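Local coordinates for tudor and KH domain-containing protein homolog (Bombyx mori, PDB 5VQH) that binds symmetrically dimethylated arginines of the Piwi proteins Siwi and Ago3 through its extended Tudor domain and takes part in primary piRNA biogenesis, at residues H54-H68 with H125-L137. Residues are numbered along the deposited sequence; the frame is centred on the assembly and turned at random.
Sequences HMTEYYSKKENREAH and HELCELRADLLRL
Y59 reaches from the C-terminal part of helix 43-59 to the backbone of 128-131, and its hydroxyl is gripped twice there. It gives its proton to E129 O at 2.6 Å, in the carbonyl plane on a lone pair, and accepts R131 N at 3.0 Å. L134 CD1 lies near the ring plane at the edge, 4.0 Å from Y59 CE2, while C128 CB packs obliquely against CE1 of the same ring. A phenylalanine in place of Y59 would probably leave R131 N and E129 O without the hydroxyl that joins them. H68 meets E129 twice: its carbonyl accepts E129 N, and H68 ND1 donates to E129 OE1 at 2.7 Å in a nearly straight bond. OE1 lies close to the imidazole plane, but the carboxylate is turned 38° from it and is met from above its own plane. At the other ring nitrogen, NE2 shares a hydrogen bond with Y58 OH, which helps fix the ring's rotation. With Y58 CG anti to the backbone N (chi1 -178°), R131 lies over one face of the ring, its CZ 5.0 Å from the Y58 ring centre in a cation-pi contact, guanidinium and ring planes 47° apart. Beyond, M55 CE touches L130 CD1 at 3.7 Å. Within the Tudor domain, the contact seats helices 43-59 and 62-66 against the short, weakly bonded edge strand 128-129 of the antiparallel sheet, where Y59 also packs on A80 of adjoining strand 78-82 and W89 of strand 89-98.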
ATOM      1  N   HIS A  54     -11.248   2.859  15.940  1.00 37.65           N
ATOM      2  CA  HIS A  54     -11.024   2.191  17.202  1.00 41.97           C
ATOM      3  C   HIS A  54      -9.554   2.311  17.663  1.00 39.55           C
ATOM      4  O   HIS A  54      -9.275   2.691  18.811  1.00 38.06           O
ATOM      5  CB  HIS A  54     -11.445   0.737  17.068  1.00 48.86           C
ATOM      6  CG  HIS A  54     -11.372  -0.021  18.343  1.00 61.03           C
ATOM      7  ND1 HIS A  54     -11.361  -1.397  18.383  1.00 70.65           N
ATOM      8  CD2 HIS A  54     -11.299   0.398  19.628  1.00 70.60           C
ATOM      9  CE1 HIS A  54     -11.302  -1.796  19.642  1.00 77.04           C
ATOM     10  NE2 HIS A  54     -11.256  -0.727  20.418  1.00 76.74           N
ATOM     11  N   MET A  55      -8.619   2.007  16.763  1.00 34.07           N
ATOM     12  CA  MET A  55      -7.227   2.056  17.118  1.00 31.55           C
ATOM     13  C   MET A  55      -6.906   3.465  17.519  1.00 31.64           C
ATOM     14  O   MET A  55      -6.194   3.716  18.492  1.00 30.98           O
ATOM     15  CB  MET A  55      -6.355   1.616  15.956  1.00 31.42           C
ATOM     16  CG  MET A  55      -6.386   0.121  15.746  1.00 31.41           C
ATOM     17  SD  MET A  55      -5.329  -0.504  14.420  1.00 31.98           S
ATOM     18  CE  MET A  55      -3.724   0.152  14.878  1.00 34.72           C
ATOM     19  N   THR A  56      -7.464   4.401  16.789  1.00 31.38           N
ATOM     20  CA  THR A  56      -7.153   5.769  17.064  1.00 36.75           C
ATOM     21  C   THR A  56      -7.729   6.254  18.400  1.00 40.91           C
ATOM     22  O   THR A  56      -7.034   6.981  19.110  1.00 44.70           O
ATOM     23  CB  THR A  56      -7.555   6.692  15.912  1.00 34.85           C
ATOM     24  OG1 THR A  56      -7.040   6.145  14.710  1.00 34.31           O
ATOM     25  CG2 THR A  56      -6.947   8.077  16.078  1.00 33.81           C
ATOM     26  N   GLU A  57      -8.957   5.869  18.759  1.00 41.65           N
ATOM     27  CA  GLU A  57      -9.501   6.281  20.063  1.00 42.36           C
ATOM     28  C   GLU A  57      -8.623   5.650  21.173  1.00 41.03           C
ATOM     29  O   GLU A  57      -8.274   6.291  22.162  1.00 43.49           O
ATOM     30  CB  GLU A  57     -10.993   5.901  20.227  1.00 40.68           C
ATOM     31  N   TYR A  58      -8.232   4.402  20.962  1.00 38.35           N
ATOM     32  CA  TYR A  58      -7.552   3.612  21.985  1.00 36.65           C
ATOM     33  C   TYR A  58      -6.113   4.095  22.221  1.00 35.00           C
ATOM     34  O   TYR A  58      -5.746   4.491  23.342  1.00 30.82           O
ATOM     35  CB  TYR A  58      -7.578   2.149  21.571  1.00 35.94           C
ATOM     36  CG  TYR A  58      -6.963   1.214  22.550  1.00 35.63           C
ATOM     37  CD1 TYR A  58      -7.628   0.848  23.693  1.00 37.31           C
ATOM     38  CD2 TYR A  58      -5.707   0.668  22.320  1.00 37.27           C
ATOM     39  CE1 TYR A  58      -7.056  -0.031  24.614  1.00 39.70           C
ATOM     40  CE2 TYR A  58      -5.114  -0.205  23.227  1.00 36.96           C
ATOM     41  CZ  TYR A  58      -5.789  -0.558  24.380  1.00 38.80           C
ATOM     42  OH  TYR A  58      -5.209  -1.422  25.278  1.00 35.71           O
ATOM     43  N   TYR A  59      -5.308   4.078  21.167  1.00 33.66           N
ATOM     44  CA  TYR A  59      -3.891   4.456  21.294  1.00 34.80           C
ATOM     45  C   TYR A  59      -3.710   5.979  21.532  1.00 33.07           C
ATOM     46  O   TYR A  59      -2.612   6.470  21.726  1.00 31.74           O
ATOM     47  CB  TYR A  59      -3.070   3.959  20.085  1.00 31.58           C
ATOM     48  CG  TYR A  59      -2.854   2.442  20.076  1.00 32.28           C
ATOM     49  CD1 TYR A  59      -1.945   1.844  20.931  1.00 33.39           C
ATOM     50  CD2 TYR A  59      -3.529   1.610  19.181  1.00 32.10           C
ATOM     51  CE1 TYR A  59      -1.721   0.481  20.907  1.00 31.22           C
ATOM     52  CE2 TYR A  59      -3.325   0.251  19.170  1.00 30.62           C
ATOM     53  CZ  TYR A  59      -2.416  -0.314  20.037  1.00 33.22           C
ATOM     54  OH  TYR A  59      -2.193  -1.696  20.054  1.00 34.00           O
ATOM     55  N   SER A  60      -4.795   6.718  21.544  1.00 34.57           N
ATOM     56  CA  SER A  60      -4.697   8.148  21.774  1.00 39.17           C
ATOM     57  C   SER A  60      -4.734   8.441  23.262  1.00 40.22           C
ATOM     58  O   SER A  60      -4.498   9.570  23.672  1.00 37.01           O
ATOM     59  CB  SER A  60      -5.823   8.892  21.043  1.00 41.77           C
ATOM     60  OG  SER A  60      -5.514   8.991  19.653  1.00 40.81           O
ATOM     61  N   LYS A  61      -5.008   7.424  24.065  1.00 40.36           N
ATOM     62  CA  LYS A  61      -4.860   7.546  25.494  1.00 43.86           C
ATOM     63  C   LYS A  61      -3.536   7.017  25.993  1.00 43.28           C
ATOM     64  O   LYS A  61      -3.172   5.869  25.717  1.00 39.15           O
ATOM     65  CB  LYS A  61      -5.926   6.747  26.205  1.00 52.78           C
ATOM     66  CG  LYS A  61      -7.338   7.203  25.937  1.00 58.06           C
ATOM     67  CD  LYS A  61      -8.294   6.186  26.551  1.00 64.01           C
ATOM     68  CE  LYS A  61      -9.744   6.592  26.361  1.00 68.57           C
ATOM     69  NZ  LYS A  61      -9.980   7.255  25.048  1.00 72.46           N
ATOM     70  N   LYS A  62      -2.879   7.840  26.817  1.00 46.88           N
ATOM     71  CA  LYS A  62      -1.625   7.504  27.496  1.00 46.86           C
ATOM     72  C   LYS A  62      -1.695   6.174  28.240  1.00 46.11           C
ATOM     73  O   LYS A  62      -0.803   5.329  28.102  1.00 53.57           O
ATOM     74  CB  LYS A  62      -1.209   8.630  28.475  1.00 46.84           C
ATOM     75  N   GLU A  63      -2.737   5.979  29.033  1.00 45.69           N
ATOM     76  CA  GLU A  63      -2.857   4.733  29.800  1.00 48.98           C
ATOM     77  C   GLU A  63      -2.654   3.523  28.887  1.00 46.01           C
ATOM     78  O   GLU A  63      -1.979   2.574  29.248  1.00 43.42           O
ATOM     79  CB  GLU A  63      -4.223   4.624  30.499  1.00 57.11           C
ATOM     80  CG  GLU A  63      -4.663   5.876  31.260  1.00 64.68           C
ATOM     81  CD  GLU A  63      -5.478   6.860  30.406  1.00 68.04           C
ATOM     82  OE1 GLU A  63      -6.701   6.622  30.181  1.00 65.10           O
ATOM     83  OE2 GLU A  63      -4.887   7.881  29.972  1.00 67.20           O
ATOM     84  N   ASN A  64      -3.254   3.577  27.699  1.00 46.78           N
ATOM     85  CA  ASN A  64      -3.229   2.467  26.749  1.00 45.96           C
ATOM     86  C   ASN A  64      -1.899   2.341  26.046  1.00 44.77           C
ATOM     87  O   ASN A  64      -1.376   1.242  25.901  1.00 42.03           O
ATOM     88  CB  ASN A  64      -4.346   2.610  25.720  1.00 47.29           C
ATOM     89  CG  ASN A  64      -5.723   2.430  26.336  1.00 49.20           C
ATOM     90  OD1 ASN A  64      -5.852   1.929  27.456  1.00 44.14           O
ATOM     91  ND2 ASN A  64      -6.759   2.825  25.600  1.00 49.93           N
ATOM     92  N   ARG A  65      -1.327   3.456  25.618  1.00 44.12           N
ATOM     93  CA  ARG A  65       0.040   3.388  25.133  1.00 48.11           C
ATOM     94  C   ARG A  65       1.007   2.683  26.138  1.00 48.30           C
ATOM     95  O   ARG A  65       1.769   1.797  25.762  1.00 47.78           O
ATOM     96  CB  ARG A  65       0.512   4.788  24.761  1.00 49.14           C
ATOM     97  CG  ARG A  65      -0.160   5.323  23.507  1.00 47.37           C
ATOM     98  CD  ARG A  65       0.643   6.461  22.928  1.00 47.49           C
ATOM     99  NE  ARG A  65       0.728   7.563  23.892  1.00 49.97           N
ATOM    100  CZ  ARG A  65      -0.204   8.500  24.069  1.00 47.95           C
ATOM    101  NH1 ARG A  65      -1.320   8.497  23.342  1.00 46.83           N
ATOM    102  NH2 ARG A  65      -0.035   9.430  25.001  1.00 46.35           N
ATOM    103  N   GLU A  66       0.934   3.044  27.416  1.00 55.10           N
ATOM    104  CA  GLU A  66       1.834   2.495  28.435  1.00 53.39           C
ATOM    105  C   GLU A  66       1.626   1.008  28.674  1.00 53.81           C
ATOM    106  O   GLU A  66       2.568   0.289  28.997  1.00 58.94           O
ATOM    107  CB  GLU A  66       1.679   3.265  29.739  1.00 59.31           C
ATOM    108  CG  GLU A  66       2.141   4.722  29.646  1.00 61.72           C
ATOM    109  CD  GLU A  66       1.694   5.570  30.831  1.00 64.84           C
ATOM    110  OE1 GLU A  66       0.666   5.229  31.475  1.00 64.87           O
ATOM    111  OE2 GLU A  66       2.369   6.588  31.112  1.00 58.25           O
ATOM    112  N   ALA A  67       0.402   0.533  28.497  1.00 53.47           N
ATOM    113  CA  ALA A  67       0.131  -0.911  28.555  1.00 51.24           C
ATOM    114  C   ALA A  67       0.503  -1.612  27.252  1.00 51.67           C
ATOM    115  O   ALA A  67       0.280  -2.811  27.121  1.00 58.50           O
ATOM    116  CB  ALA A  67      -1.334  -1.175  28.879  1.00 47.75           C
ATOM    117  N   HIS A  68       1.002  -0.873  26.268  1.00 46.97           N
ATOM    118  CA  HIS A  68       1.476  -1.479  25.025  1.00 47.03           C
ATOM    119  C   HIS A  68       2.753  -0.792  24.531  1.00 48.50           C
ATOM    120  O   HIS A  68       2.958  -0.616  23.327  1.00 43.58           O
ATOM    121  CB  HIS A  68       0.391  -1.434  23.979  1.00 44.51           C
ATOM    122  CG  HIS A  68      -0.827  -2.198  24.377  1.00 51.13           C
ATOM    123  ND1 HIS A  68      -0.926  -3.560  24.216  1.00 52.39           N
ATOM    124  CD2 HIS A  68      -1.976  -1.806  24.977  1.00 52.96           C
ATOM    125  CE1 HIS A  68      -2.090  -3.973  24.677  1.00 50.62           C
ATOM    126  NE2 HIS A  68      -2.749  -2.929  25.142  1.00 52.81           N
ATOM    127  N   HIS A 125      10.320   5.709  19.048  1.00 40.95           N
ATOM    128  CA  HIS A 125       9.769   6.116  20.344  1.00 44.51           C
ATOM    129  C   HIS A 125       8.237   6.114  20.350  1.00 45.18           C
ATOM    130  O   HIS A 125       7.617   5.863  21.378  1.00 50.84           O
ATOM    131  CB  HIS A 125      10.302   7.508  20.714  1.00 48.94           C
ATOM    132  CG  HIS A 125       9.715   8.054  21.970  1.00 60.40           C
ATOM    133  ND1 HIS A 125       8.626   8.908  21.978  1.00 66.44           N
ATOM    134  CD2 HIS A 125      10.042   7.846  23.270  1.00 65.54           C
ATOM    135  CE1 HIS A 125       8.320   9.214  23.229  1.00 65.16           C
ATOM    136  NE2 HIS A 125       9.162   8.581  24.032  1.00 64.43           N
ATOM    137  N   GLU A 126       7.615   6.394  19.213  1.00 42.47           N
ATOM    138  CA  GLU A 126       6.184   6.605  19.194  1.00 44.58           C
ATOM    139  C   GLU A 126       5.402   5.406  18.650  1.00 43.80           C
ATOM    140  O   GLU A 126       4.199   5.503  18.472  1.00 52.14           O
ATOM    141  CB  GLU A 126       5.850   7.885  18.411  1.00 49.89           C
ATOM    142  CG  GLU A 126       6.222   7.868  16.921  1.00 52.41           C
ATOM    143  CD  GLU A 126       6.033   9.222  16.267  1.00 55.05           C
ATOM    144  OE1 GLU A 126       4.865   9.674  16.192  1.00 58.91           O
ATOM    145  OE2 GLU A 126       7.055   9.830  15.833  1.00 55.25           O
ATOM    146  N   LEU A 127       6.067   4.286  18.388  1.00 37.09           N
ATOM    147  CA  LEU A 127       5.367   3.032  18.050  1.00 33.90           C
ATOM    148  C   LEU A 127       4.864   2.318  19.325  1.00 33.93           C
ATOM    149  O   LEU A 127       5.430   2.499  20.421  1.00 32.87           O
ATOM    150  CB  LEU A 127       6.283   2.080  17.262  1.00 32.86           C
ATOM    151  CG  LEU A 127       7.012   2.633  16.028  1.00 31.63           C
ATOM    152  CD1 LEU A 127       8.059   1.642  15.536  1.00 31.39           C
ATOM    153  CD2 LEU A 127       6.017   2.948  14.941  1.00 29.87           C
ATOM    154  N   CYS A 128       3.801   1.526  19.177  1.00 32.08           N
ATOM    155  CA  CYS A 128       3.246   0.786  20.282  1.00 32.47           C
ATOM    156  C   CYS A 128       3.062  -0.642  19.884  1.00 33.45           C
ATOM    157  O   CYS A 128       3.009  -0.942  18.700  1.00 31.41           O
ATOM    158  CB  CYS A 128       1.892   1.353  20.669  1.00 33.46           C
ATOM    159  SG  CYS A 128       2.003   2.905  21.549  1.00 36.39           S
ATOM    160  N   GLU A 129       2.957  -1.531  20.866  1.00 35.42           N
ATOM    161  CA  GLU A 129       2.631  -2.898  20.559  1.00 39.82           C
ATOM    162  C   GLU A 129       1.187  -2.929  20.053  1.00 37.57           C
ATOM    163  O   GLU A 129       0.292  -2.286  20.614  1.00 32.83           O
ATOM    164  CB  GLU A 129       2.757  -3.801  21.783  1.00 47.62           C
ATOM    165  CG  GLU A 129       2.427  -5.282  21.493  1.00 58.27           C
ATOM    166  CD  GLU A 129       1.273  -5.867  22.335  1.00 65.35           C
ATOM    167  OE1 GLU A 129       0.963  -5.323  23.424  1.00 70.73           O
ATOM    168  OE2 GLU A 129       0.676  -6.890  21.917  1.00 59.22           O
ATOM    169  N   LEU A 130       0.982  -3.689  18.989  1.00 34.99           N
ATOM    170  CA  LEU A 130      -0.354  -3.940  18.466  1.00 34.73           C
ATOM    171  C   LEU A 130      -1.071  -5.062  19.256  1.00 34.06           C
ATOM    172  O   LEU A 130      -0.651  -6.192  19.248  1.00 32.09           O
ATOM    173  CB  LEU A 130      -0.297  -4.280  16.964  1.00 30.32           C
ATOM    174  CG  LEU A 130      -1.664  -4.378  16.274  1.00 29.97           C
ATOM    175  CD1 LEU A 130      -2.434  -3.046  16.299  1.00 28.85           C
ATOM    176  CD2 LEU A 130      -1.554  -4.898  14.855  1.00 27.95           C
ATOM    177  N   ARG A 131      -2.146  -4.708  19.943  1.00 38.34           N
ATOM    178  CA  ARG A 131      -3.051  -5.662  20.581  1.00 41.64           C
ATOM    179  C   ARG A 131      -3.490  -6.757  19.610  1.00 41.72           C
ATOM    180  O   ARG A 131      -3.920  -6.471  18.486  1.00 41.30           O
ATOM    181  CB  ARG A 131      -4.298  -4.928  21.061  1.00 46.74           C
ATOM    182  CG  ARG A 131      -4.367  -4.684  22.539  1.00 51.52           C
ATOM    183  CD  ARG A 131      -5.806  -4.838  23.001  1.00 58.72           C
ATOM    184  NE  ARG A 131      -6.693  -3.942  22.257  1.00 66.81           N
ATOM    185  CZ  ARG A 131      -7.991  -4.155  22.033  1.00 74.28           C
ATOM    186  NH1 ARG A 131      -8.703  -3.263  21.348  1.00 68.78           N
ATOM    187  NH2 ARG A 131      -8.588  -5.253  22.491  1.00 80.06           N
ATOM    188  N   ALA A 132      -3.418  -8.003  20.056  1.00 38.16           N
ATOM    189  CA  ALA A 132      -3.554  -9.138  19.153  1.00 39.27           C
ATOM    190  C   ALA A 132      -4.887  -9.221  18.394  1.00 38.77           C
ATOM    191  O   ALA A 132      -4.921  -9.685  17.263  1.00 38.62           O
ATOM    192  CB  ALA A 132      -3.290 -10.439  19.914  1.00 39.46           C
ATOM    193  N   ASP A 133      -5.982  -8.784  18.999  1.00 38.10           N
ATOM    194  CA  ASP A 133      -7.273  -8.841  18.304  1.00 42.52           C
ATOM    195  C   ASP A 133      -7.353  -7.882  17.100  1.00 43.12           C
ATOM    196  O   ASP A 133      -8.173  -8.066  16.180  1.00 45.39           O
ATOM    197  CB  ASP A 133      -8.436  -8.583  19.266  1.00 43.70           C
ATOM    198  CG  ASP A 133      -8.448  -7.182  19.790  1.00 48.47           C
ATOM    199  OD1 ASP A 133      -7.405  -6.752  20.299  1.00 52.52           O
ATOM    200  OD2 ASP A 133      -9.499  -6.502  19.709  1.00 60.89           O
ATOM    201  N   LEU A 134      -6.487  -6.880  17.081  1.00 39.09           N
ATOM    202  CA  LEU A 134      -6.450  -5.972  15.961  1.00 37.49           C
ATOM    203  C   LEU A 134      -5.838  -6.593  14.694  1.00 36.21           C
ATOM    204  O   LEU A 134      -5.860  -5.979  13.633  1.00 36.21           O
ATOM    205  CB  LEU A 134      -5.708  -4.735  16.361  1.00 36.38           C
ATOM    206  CG  LEU A 134      -6.290  -4.072  17.615  1.00 39.40           C
ATOM    207  CD1 LEU A 134      -5.334  -2.991  18.069  1.00 41.49           C
ATOM    208  CD2 LEU A 134      -7.672  -3.455  17.391  1.00 36.55           C
ATOM    209  N   LEU A 135      -5.296  -7.797  14.793  1.00 32.44           N
ATOM    210  CA  LEU A 135      -4.809  -8.493  13.604  1.00 35.88           C
ATOM    211  C   LEU A 135      -5.889  -9.256  12.815  1.00 36.54           C
ATOM    212  O   LEU A 135      -5.604  -9.817  11.736  1.00 34.77           O
ATOM    213  CB  LEU A 135      -3.738  -9.500  14.004  1.00 35.85           C
ATOM    214  CG  LEU A 135      -2.469  -8.924  14.591  1.00 36.80           C
ATOM    215  CD1 LEU A 135      -1.706  -9.995  15.346  1.00 36.06           C
ATOM    216  CD2 LEU A 135      -1.634  -8.382  13.455  1.00 38.46           C
ATOM    217  N   ARG A 136      -7.098  -9.309  13.353  1.00 36.02           N
ATOM    218  CA  ARG A 136      -8.115 -10.127  12.757  1.00 41.47           C
ATOM    219  C   ARG A 136      -8.401  -9.742  11.321  1.00 34.65           C
ATOM    220  O   ARG A 136      -8.416 -10.587  10.463  1.00 31.59           O
ATOM    221  CB  ARG A 136      -9.412 -10.047  13.543  1.00 51.65           C
ATOM    222  CG  ARG A 136      -9.401 -10.821  14.845  1.00 61.44           C
ATOM    223  CD  ARG A 136     -10.705 -10.550  15.578  1.00 71.93           C
ATOM    224  NE  ARG A 136     -10.672 -10.987  16.972  1.00 79.26           N
ATOM    225  CZ  ARG A 136     -11.517 -10.565  17.913  1.00 85.06           C
ATOM    226  NH1 ARG A 136     -12.469  -9.674  17.630  1.00 83.92           N
ATOM    227  NH2 ARG A 136     -11.402 -11.027  19.157  1.00 88.80           N
ATOM    228  N   LEU A 137      -8.649  -8.469  11.066  1.00 30.36           N
ATOM    229  CA  LEU A 137      -8.984  -8.072   9.720  1.00 30.26           C
ATOM    230  C   LEU A 137      -7.781  -8.210   8.769  1.00 28.97           C
ATOM    231  O   LEU A 137      -6.652  -7.852   9.087  1.00 28.15           O
ATOM    232  CB  LEU A 137      -9.537  -6.663   9.723  1.00 33.29           C
ATOM    233  CG  LEU A 137      -9.766  -6.037   8.349  1.00 35.16           C
ATOM    234  CD1 LEU A 137     -10.940  -6.717   7.693  1.00 36.87           C
ATOM    235  CD2 LEU A 137     -10.020  -4.542   8.465  1.00 36.11           C
TER